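Local coordinates for Myo-inositol-1-phosphate synthase-related protein (Thermotoga maritima MSB8, PDB 3CIN) that binds nicotinamide-adenine-dinucleotide in what is probably a Rossmann-type domain and belongs to the myo-inositol-1-phosphate synthase family, at residues 248-254 with 299-305; 32-36 with 55-59. All coordinates share one frame; numbering follows the deposited sequence.

Contact 1 (248-254 with 299-305)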
ATOM      1  N   GLN A 248       5.083   8.752  -8.711  1.00 28.94           N
ATOM      2  CA  GLN A 248       5.016   9.320  -7.357  1.00 26.63           C
ATOM      3  C   GLN A 248       3.793  10.182  -7.330  1.00 30.08           C
ATOM      4  O   GLN A 248       3.556  10.930  -8.301  1.00 31.14           O
ATOM      5  CB  GLN A 248       6.281  10.118  -7.074  1.00 28.38           C
ATOM      6  CG  GLN A 248       6.286  10.725  -5.719  1.00 29.74           C
ATOM      7  CD  GLN A 248       7.532  11.501  -5.487  1.00 36.22           C
ATOM      8  OE1 GLN A 248       8.590  10.935  -5.417  1.00 37.02           O
ATOM      9  NE2 GLN A 248       7.411  12.824  -5.372  1.00 36.41           N
ATOM     10  N   PHE A 249       2.959  10.026  -6.310  1.00 27.68           N
ATOM     11  CA  PHE A 249       1.768  10.844  -6.154  1.00 27.77           C
ATOM     12  C   PHE A 249       1.871  11.499  -4.828  1.00 29.58           C
ATOM     13  O   PHE A 249       2.231  10.814  -3.876  1.00 27.96           O
ATOM     14  CB  PHE A 249       0.556   9.946  -6.190  0.65 27.09           C
ATOM     15  CG  PHE A 249      -0.780  10.632  -5.956  0.65 30.05           C
ATOM     16  CD1 PHE A 249      -1.220  11.652  -6.788  0.65 29.55           C
ATOM     17  CD2 PHE A 249      -1.632  10.199  -4.943  0.65 26.68           C
ATOM     18  CE1 PHE A 249      -2.489  12.242  -6.597  0.65 30.64           C
ATOM     19  CE2 PHE A 249      -2.868  10.797  -4.741  0.65 33.26           C
ATOM     20  CZ  PHE A 249      -3.303  11.806  -5.588  0.65 27.25           C
ATOM     21  N   ASN A 250       1.564  12.804  -4.746  1.00 28.25           N
ATOM     22  CA  ASN A 250       1.629  13.509  -3.463  1.00 27.76           C
ATOM     23  C   ASN A 250       0.485  14.517  -3.400  1.00 29.01           C
ATOM     24  O   ASN A 250       0.249  15.231  -4.359  1.00 28.84           O
ATOM     25  CB  ASN A 250       2.989  14.151  -3.237  1.00 34.12           C
ATOM     26  CG  ASN A 250       3.725  14.461  -4.541  1.00 39.22           C
ATOM     27  OD1 ASN A 250       4.147  13.543  -5.289  1.00 42.14           O
ATOM     28  ND2 ASN A 250       3.873  15.741  -4.836  1.00 35.26           N
ATOM     29  N   ILE A 251      -0.257  14.532  -2.307  1.00 25.66           N
ATOM     30  CA  ILE A 251      -1.428  15.383  -2.180  1.00 24.56           C
ATOM     31  C   ILE A 251      -1.570  15.820  -0.724  1.00 27.86           C
ATOM     32  O   ILE A 251      -1.262  15.060   0.190  1.00 27.47           O
ATOM     33  CB  ILE A 251      -2.675  14.690  -2.685  1.00 25.57           C
ATOM     34  CG1 ILE A 251      -3.866  15.576  -2.772  1.00 34.05           C
ATOM     35  CG2 ILE A 251      -3.108  13.392  -1.851  1.00 25.86           C
ATOM     36  CD1 ILE A 251      -4.941  14.961  -3.601  1.00 31.46           C
ATOM     37  N   GLY A 252      -2.094  17.013  -0.528  1.00 29.91           N
ATOM     38  CA  GLY A 252      -2.282  17.542   0.822  1.00 28.03           C
ATOM     39  C   GLY A 252      -3.228  18.728   0.799  1.00 28.54           C
ATOM     40  O   GLY A 252      -3.756  19.079  -0.247  1.00 26.27           O
ATOM     41  N   GLY A 253      -3.428  19.321   1.970  1.00 27.29           N
ATOM     42  CA  GLY A 253      -4.470  20.305   2.196  1.00 25.18           C
ATOM     43  C   GLY A 253      -3.990  21.708   2.500  1.00 25.84           C
ATOM     44  O   GLY A 253      -4.807  22.550   2.954  1.00 30.18           O
ATOM     45  N   ASN A 254      -2.724  21.968   2.247  1.00 30.75           N
ATOM     46  CA  ASN A 254      -2.158  23.311   2.434  1.00 34.73           C
ATOM     47  C   ASN A 254      -2.454  24.247   1.250  1.00 33.38           C
ATOM     48  O   ASN A 254      -2.370  23.886   0.055  1.00 34.37           O
ATOM     49  CB  ASN A 254      -0.661  23.176   2.721  1.00 36.44           C
ATOM     50  CG  ASN A 254      -0.353  22.563   4.135  1.00 48.63           C
ATOM     51  OD1 ASN A 254      -1.211  22.580   5.053  1.00 57.27           O
ATOM     52  ND2 ASN A 254       0.885  22.029   4.309  1.00 50.47           N
ATOM     53  N   GLY A 299      -5.197  18.526   5.399  1.00 27.90           N
ATOM     54  CA  GLY A 299      -4.408  19.535   6.100  1.00 30.46           C
ATOM     55  C   GLY A 299      -2.924  19.391   5.866  1.00 28.21           C
ATOM     56  O   GLY A 299      -2.424  19.147   4.728  1.00 33.13           O
ATOM     57  N   ASP A 300      -2.169  19.531   6.966  1.00 32.46           N
ATOM     58  CA  ASP A 300      -0.733  19.533   6.890  1.00 32.43           C
ATOM     59  C   ASP A 300      -0.124  18.123   6.743  1.00 34.18           C
ATOM     60  O   ASP A 300       1.087  17.994   6.550  1.00 39.37           O
ATOM     61  CB  ASP A 300      -0.137  20.271   8.101  1.00 34.89           C
ATOM     62  CG  ASP A 300       1.336  20.590   7.914  1.00 36.22           C
ATOM     63  OD1 ASP A 300       1.761  21.151   6.881  1.00 47.88           O
ATOM     64  OD2 ASP A 300       2.078  20.241   8.841  1.00 57.23           O
ATOM     65  N   LYS A 301      -0.964  17.108   6.668  1.00 31.69           N
ATOM     66  CA  LYS A 301      -0.452  15.730   6.600  1.00 29.05           C
ATOM     67  C   LYS A 301      -0.682  15.098   5.217  1.00 30.51           C
ATOM     68  O   LYS A 301      -1.762  14.580   4.978  1.00 33.45           O
ATOM     69  CB  LYS A 301      -1.056  14.878   7.704  1.00 31.98           C
ATOM     70  CG  LYS A 301      -0.264  13.572   8.065  1.00 33.56           C
ATOM     71  CD  LYS A 301      -0.877  12.828   9.306  1.00 34.34           C
ATOM     72  CE  LYS A 301       0.022  11.610   9.689  1.00 45.26           C
ATOM     73  NZ  LYS A 301      -0.563  10.712  10.738  1.00 50.74           N
ATOM     74  N   LYS A 302       0.369  15.117   4.411  1.00 29.45           N
ATOM     75  CA  LYS A 302       0.340  14.665   3.009  1.00 27.49           C
ATOM     76  C   LYS A 302       0.046  13.206   2.931  1.00 31.26           C
ATOM     77  O   LYS A 302       0.413  12.462   3.836  1.00 30.00           O
ATOM     78  CB  LYS A 302       1.700  14.888   2.337  1.00 32.68           C
ATOM     79  CG  LYS A 302       2.019  16.256   1.967  1.00 39.96           C
ATOM     80  CD  LYS A 302       3.178  16.180   0.988  1.00 47.89           C
ATOM     81  CE  LYS A 302       3.580  17.513   0.461  1.00 52.33           C
ATOM     82  NZ  LYS A 302       5.000  17.449   0.055  1.00 46.59           N
ATOM     83  N   PHE A 303      -0.668  12.786   1.878  1.00 26.34           N
ATOM     84  CA  PHE A 303      -0.719  11.390   1.497  1.00 25.28           C
ATOM     85  C   PHE A 303       0.246  11.254   0.337  1.00 28.16           C
ATOM     86  O   PHE A 303       0.222  12.060  -0.580  1.00 26.76           O
ATOM     87  CB  PHE A 303      -2.098  10.945   1.060  1.00 28.63           C
ATOM     88  CG  PHE A 303      -2.119   9.581   0.454  1.00 26.87           C
ATOM     89  CD1 PHE A 303      -1.850   8.439   1.216  1.00 24.80           C
ATOM     90  CD2 PHE A 303      -2.414   9.415  -0.913  1.00 30.77           C
ATOM     91  CE1 PHE A 303      -1.872   7.170   0.636  1.00 27.01           C
ATOM     92  CE2 PHE A 303      -2.466   8.141  -1.490  1.00 29.51           C
ATOM     93  CZ  PHE A 303      -2.155   7.009  -0.716  1.00 30.11           C
ATOM     94  N   ILE A 304       1.095  10.242   0.383  1.00 28.04           N
ATOM     95  CA  ILE A 304       2.013   9.940  -0.715  1.00 28.40           C
ATOM     96  C   ILE A 304       1.804   8.498  -1.184  1.00 27.51           C
ATOM     97  O   ILE A 304       1.481   7.603  -0.418  1.00 23.87           O
ATOM     98  CB  ILE A 304       3.502  10.229  -0.320  1.00 29.00           C
ATOM     99  CG1 ILE A 304       4.047   9.241   0.698  1.00 33.35           C
ATOM    100  CG2 ILE A 304       3.705  11.705   0.215  1.00 30.15           C
ATOM    101  CD1 ILE A 304       5.584   9.248   0.808  1.00 37.99           C
ATOM    102  N   ALA A 305       2.055   8.251  -2.485  1.00 27.03           N
ATOM    103  CA  ALA A 305       2.002   6.912  -3.045  1.00 24.67           C
ATOM    104  C   ALA A 305       3.115   6.829  -4.068  1.00 29.00           C
ATOM    105  O   ALA A 305       3.286   7.720  -4.855  1.00 30.24           O
ATOM    106  CB  ALA A 305       0.633   6.586  -3.638  1.00 23.40           C
TER

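Contact 2 (32-36 with 55-59)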
ATOM      1  N   LEU A  32      10.648  25.152  18.204  0.50 30.58           N
ATOM      2  CA  LEU A  32      11.839  25.675  18.839  0.50 33.00           C
ATOM      3  C   LEU A  32      11.530  26.158  20.245  0.50 33.28           C
ATOM      4  O   LEU A  32      12.351  26.019  21.145  0.50 34.05           O
ATOM      5  CB  LEU A  32      12.429  26.815  18.011  0.50 34.92           C
ATOM      6  CG  LEU A  32      13.573  27.589  18.672  0.50 34.82           C
ATOM      7  CD1 LEU A  32      14.665  26.632  19.076  0.50 35.32           C
ATOM      8  CD2 LEU A  32      14.104  28.661  17.734  0.50 30.65           C
ATOM      9  N   GLU A  33      10.365  26.768  20.427  1.00 31.53           N
ATOM     10  CA  GLU A  33       9.938  27.180  21.767  1.00 34.27           C
ATOM     11  C   GLU A  33       9.851  26.003  22.720  1.00 34.82           C
ATOM     12  O   GLU A  33      10.361  26.082  23.844  1.00 33.92           O
ATOM     13  CB  GLU A  33       8.602  27.911  21.722  1.00 38.48           C
ATOM     14  CG  GLU A  33       8.310  28.630  23.008  1.00 33.76           C
ATOM     15  CD  GLU A  33       9.144  29.943  23.246  1.00 46.78           C
ATOM     16  OE1 GLU A  33       9.800  30.498  22.334  1.00 42.35           O
ATOM     17  OE2 GLU A  33       9.133  30.435  24.390  1.00 46.52           O
ATOM     18  N   LYS A  34       9.219  24.904  22.287  1.00 33.69           N
ATOM     19  CA  LYS A  34       9.144  23.695  23.112  1.00 34.50           C
ATOM     20  C   LYS A  34      10.505  23.113  23.375  1.00 32.98           C
ATOM     21  O   LYS A  34      10.743  22.630  24.470  1.00 34.45           O
ATOM     22  CB  LYS A  34       8.248  22.623  22.490  1.00 34.56           C
ATOM     23  CG  LYS A  34       6.843  23.107  22.183  1.00 43.76           C
ATOM     24  CD  LYS A  34       5.794  22.629  23.168  1.00 56.92           C
ATOM     25  CE  LYS A  34       4.513  22.247  22.427  1.00 62.50           C
ATOM     26  NZ  LYS A  34       4.815  21.515  21.140  1.00 60.27           N
ATOM     27  N   LEU A  35      11.406  23.183  22.402  1.00 33.71           N
ATOM     28  CA  LEU A  35      12.762  22.669  22.600  1.00 34.07           C
ATOM     29  C   LEU A  35      13.604  23.454  23.591  1.00 40.87           C
ATOM     30  O   LEU A  35      14.368  22.855  24.342  1.00 44.39           O
ATOM     31  CB  LEU A  35      13.519  22.589  21.305  1.00 33.89           C
ATOM     32  CG  LEU A  35      13.177  21.530  20.303  1.00 31.27           C
ATOM     33  CD1 LEU A  35      13.996  21.747  19.035  1.00 34.86           C
ATOM     34  CD2 LEU A  35      13.471  20.190  20.917  1.00 32.53           C
ATOM     35  N   ARG A  36      13.514  24.780  23.570  1.00 37.09           N
ATOM     36  CA  ARG A  36      14.189  25.587  24.565  1.00 41.04           C
ATOM     37  C   ARG A  36      13.491  25.428  25.939  1.00 43.47           C
ATOM     38  O   ARG A  36      14.144  25.559  26.963  1.00 45.04           O
ATOM     39  CB  ARG A  36      14.299  27.054  24.123  1.00 41.24           C
ATOM     40  CG  ARG A  36      13.038  27.863  24.206  1.00 51.28           C
ATOM     41  CD  ARG A  36      13.321  29.359  23.949  1.00 47.32           C
ATOM     42  NE  ARG A  36      13.113  29.745  22.544  1.00 54.68           N
ATOM     43  CZ  ARG A  36      14.073  29.998  21.650  1.00 59.32           C
ATOM     44  NH1 ARG A  36      15.360  29.898  21.976  1.00 66.08           N
ATOM     45  NH2 ARG A  36      13.734  30.349  20.409  1.00 56.41           N
ATOM     46  N   PHE A  55      19.576  24.967  21.557  1.00 35.04           N
ATOM     47  CA  PHE A  55      18.285  25.451  21.076  1.00 32.94           C
ATOM     48  C   PHE A  55      17.915  26.790  21.735  1.00 33.30           C
ATOM     49  O   PHE A  55      17.304  27.637  21.085  1.00 36.69           O
ATOM     50  CB  PHE A  55      17.189  24.411  21.253  1.00 36.13           C
ATOM     51  CG  PHE A  55      17.529  23.071  20.669  1.00 30.47           C
ATOM     52  CD1 PHE A  55      17.932  22.927  19.350  1.00 30.59           C
ATOM     53  CD2 PHE A  55      17.435  21.933  21.454  1.00 29.81           C
ATOM     54  CE1 PHE A  55      18.225  21.674  18.852  1.00 35.81           C
ATOM     55  CE2 PHE A  55      17.732  20.679  20.967  1.00 31.41           C
ATOM     56  CZ  PHE A  55      18.137  20.542  19.662  1.00 29.65           C
ATOM     57  N   GLU A  56      18.318  26.981  22.980  1.00 30.87           N
ATOM     58  CA  GLU A  56      18.111  28.225  23.714  1.00 34.15           C
ATOM     59  C   GLU A  56      18.864  29.416  23.116  1.00 34.21           C
ATOM     60  O   GLU A  56      18.515  30.568  23.393  1.00 36.69           O
ATOM     61  CB  GLU A  56      18.539  28.064  25.183  1.00 36.39           C
ATOM     62  CG  GLU A  56      20.064  27.813  25.399  1.00 47.71           C
ATOM     63  CD  GLU A  56      20.543  26.323  25.327  1.00 59.85           C
ATOM     64  OE1 GLU A  56      19.928  25.418  24.659  1.00 49.72           O
ATOM     65  OE2 GLU A  56      21.604  26.074  25.952  1.00 60.14           O
ATOM     66  N   ASP A  57      19.901  29.125  22.338  1.00 34.78           N
ATOM     67  CA  ASP A  57      20.764  30.107  21.682  1.00 34.56           C
ATOM     68  C   ASP A  57      20.261  30.593  20.297  1.00 32.81           C
ATOM     69  O   ASP A  57      20.936  31.396  19.652  1.00 34.49           O
ATOM     70  CB  ASP A  57      22.162  29.477  21.461  1.00 38.61           C
ATOM     71  CG  ASP A  57      22.849  29.011  22.751  1.00 46.76           C
ATOM     72  OD1 ASP A  57      22.791  29.767  23.744  1.00 43.63           O
ATOM     73  OD2 ASP A  57      23.488  27.906  22.743  1.00 45.04           O
ATOM     74  N   ILE A  58      19.122  30.072  19.817  1.00 30.39           N
ATOM     75  CA  ILE A  58      18.508  30.496  18.565  1.00 28.59           C
ATOM     76  C   ILE A  58      17.445  31.547  18.915  1.00 30.64           C
ATOM     77  O   ILE A  58      16.508  31.256  19.673  1.00 31.10           O
ATOM     78  CB  ILE A  58      17.878  29.329  17.863  1.00 30.24           C
ATOM     79  CG1 ILE A  58      18.952  28.317  17.493  1.00 31.72           C
ATOM     80  CG2 ILE A  58      17.102  29.787  16.632  1.00 27.38           C
ATOM     81  CD1 ILE A  58      18.321  27.009  16.977  1.00 30.60           C
ATOM     82  N   LYS A  59      17.623  32.785  18.436  1.00 28.73           N
ATOM     83  CA  LYS A  59      16.706  33.892  18.747  1.00 29.07           C
ATOM     84  C   LYS A  59      16.017  34.375  17.484  1.00 29.32           C
ATOM     85  O   LYS A  59      16.690  34.753  16.533  1.00 28.37           O
ATOM     86  CB  LYS A  59      17.457  35.072  19.414  1.00 31.66           C
ATOM     87  CG  LYS A  59      16.491  36.216  19.817  1.00 31.99           C
ATOM     88  CD  LYS A  59      17.181  37.446  20.359  1.00 32.79           C
ATOM     89  CE  LYS A  59      16.158  38.462  20.864  1.00 38.27           C
ATOM     90  NZ  LYS A  59      16.906  39.670  21.423  1.00 37.94           N
TER
HETATM   91  O   HOH W   1      15.768  31.135  24.666  1.00 53.98           O

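Contact 1 (248-254 with 299-305)
N254 and D300 are joined by the side-chain bond that closes the loop end of this strand pair. N254 ND2 donates to D300 OD1 at 2.9 Å, nearly straight at 171°. The carboxylate oxygen uses its anti lone pair and lies close to the amide plane. S329 OG also bonds D300 OD1, so two partners hold this oxygen. Beside them, G253 N bonds G299 O at 2.9 Å.

Four backbone bonds then tie the strands together, two each for the pairs F249–A305 and I251–F303. The shortest runs from F249 N to A305 O, 2.7 Å. N250 and I304 form the non-hydrogen-bonded pair between them.

F249, I251, F303 and A305 share one sheet face. I251 CG2 lies 3.9 Å from F303 CB, and F249 CB 4.2 Å from A305 CB. F303 has CG anti to the backbone N (chi1 170°), which turns the CD2 edge of its ring to I251 CG2. The F303 ring also stacks on H307 of the second subunit. The arrangement is an antiparallel strand pair in a mixed sheet, with one face at a subunit interface and its loop end beside the bound NAD.

Contact 2 (32-36 with 55-59)
R36 reaches from the last turn of helix 23-36 to the backbone of I58. Its guanidinium meets the carbonyl end-on, with two nitrogens on one oxygen. R36 NH1 lies 2.9 Å from I58 O and R36 NH2 3.0 Å from it. Both bonds are bent, at 143° and 139°, as expected when two N-H groups share one acceptor. The oxygen sits near the guanidinium plane. A bend at chi3 (95°) turns the group across to the strand. R36 NE makes a weak bond to E33 OE1, part of a salt bridge one helical turn back. E33 is itself held through its other oxygen by T90. These partners along the guanidinium edge should limit its rotation. A water links R36 NH1, by a weak bond, to E56 O.

The helix and the strand beginning at I58 belong to the beta-alpha-beta unit of strand 14-19, helix 23-36 and strand 58-65. This is consistent with the first such unit of a Rossmann-type NAD-binding domain. The 3-10 turn 55-57 leads into the second strand, and I58 N bonds back to F55 O at 3.3 Å.

The apolar contacts lie next to the arginine. L35 CD1 stands over the centre of the F55 ring, 4.0 Å from its centroid, in a CH-pi contact. L35 CB also touches the ring, at CD2. L32 is modelled in two conformers, so the places of its methyls are doubtful. In one of them CD1 packs on F55 CB and lies over one face of the R36 guanidinium, toward the rim, while CD2 lies against I58 CG2. Helix 328-348 packs against F55 and I58, and F313 of the third subunit packs on L35.

Overall arrangement
Contact 2 comes first along the chain and closes before contact 1 opens. Their centres are 29 Å apart, and their nearest atoms about 13 Å, so they do not touch. They belong to different sheets. Contact 2 joins helix 23-36 to the start of strand 58-65 in the seven-stranded parallel sheet. Contact 1 pairs strands 242-252 and 301-311, the two inner strands of the four-stranded mixed sheet. Helix 328-348 packs against both: D328 and P330 near its start meet contact 1, while V337, V340 and R341 meet contact 2. Both also border other subunits, contact 1 through the mixed sheet and contact 2 through helix 23-36.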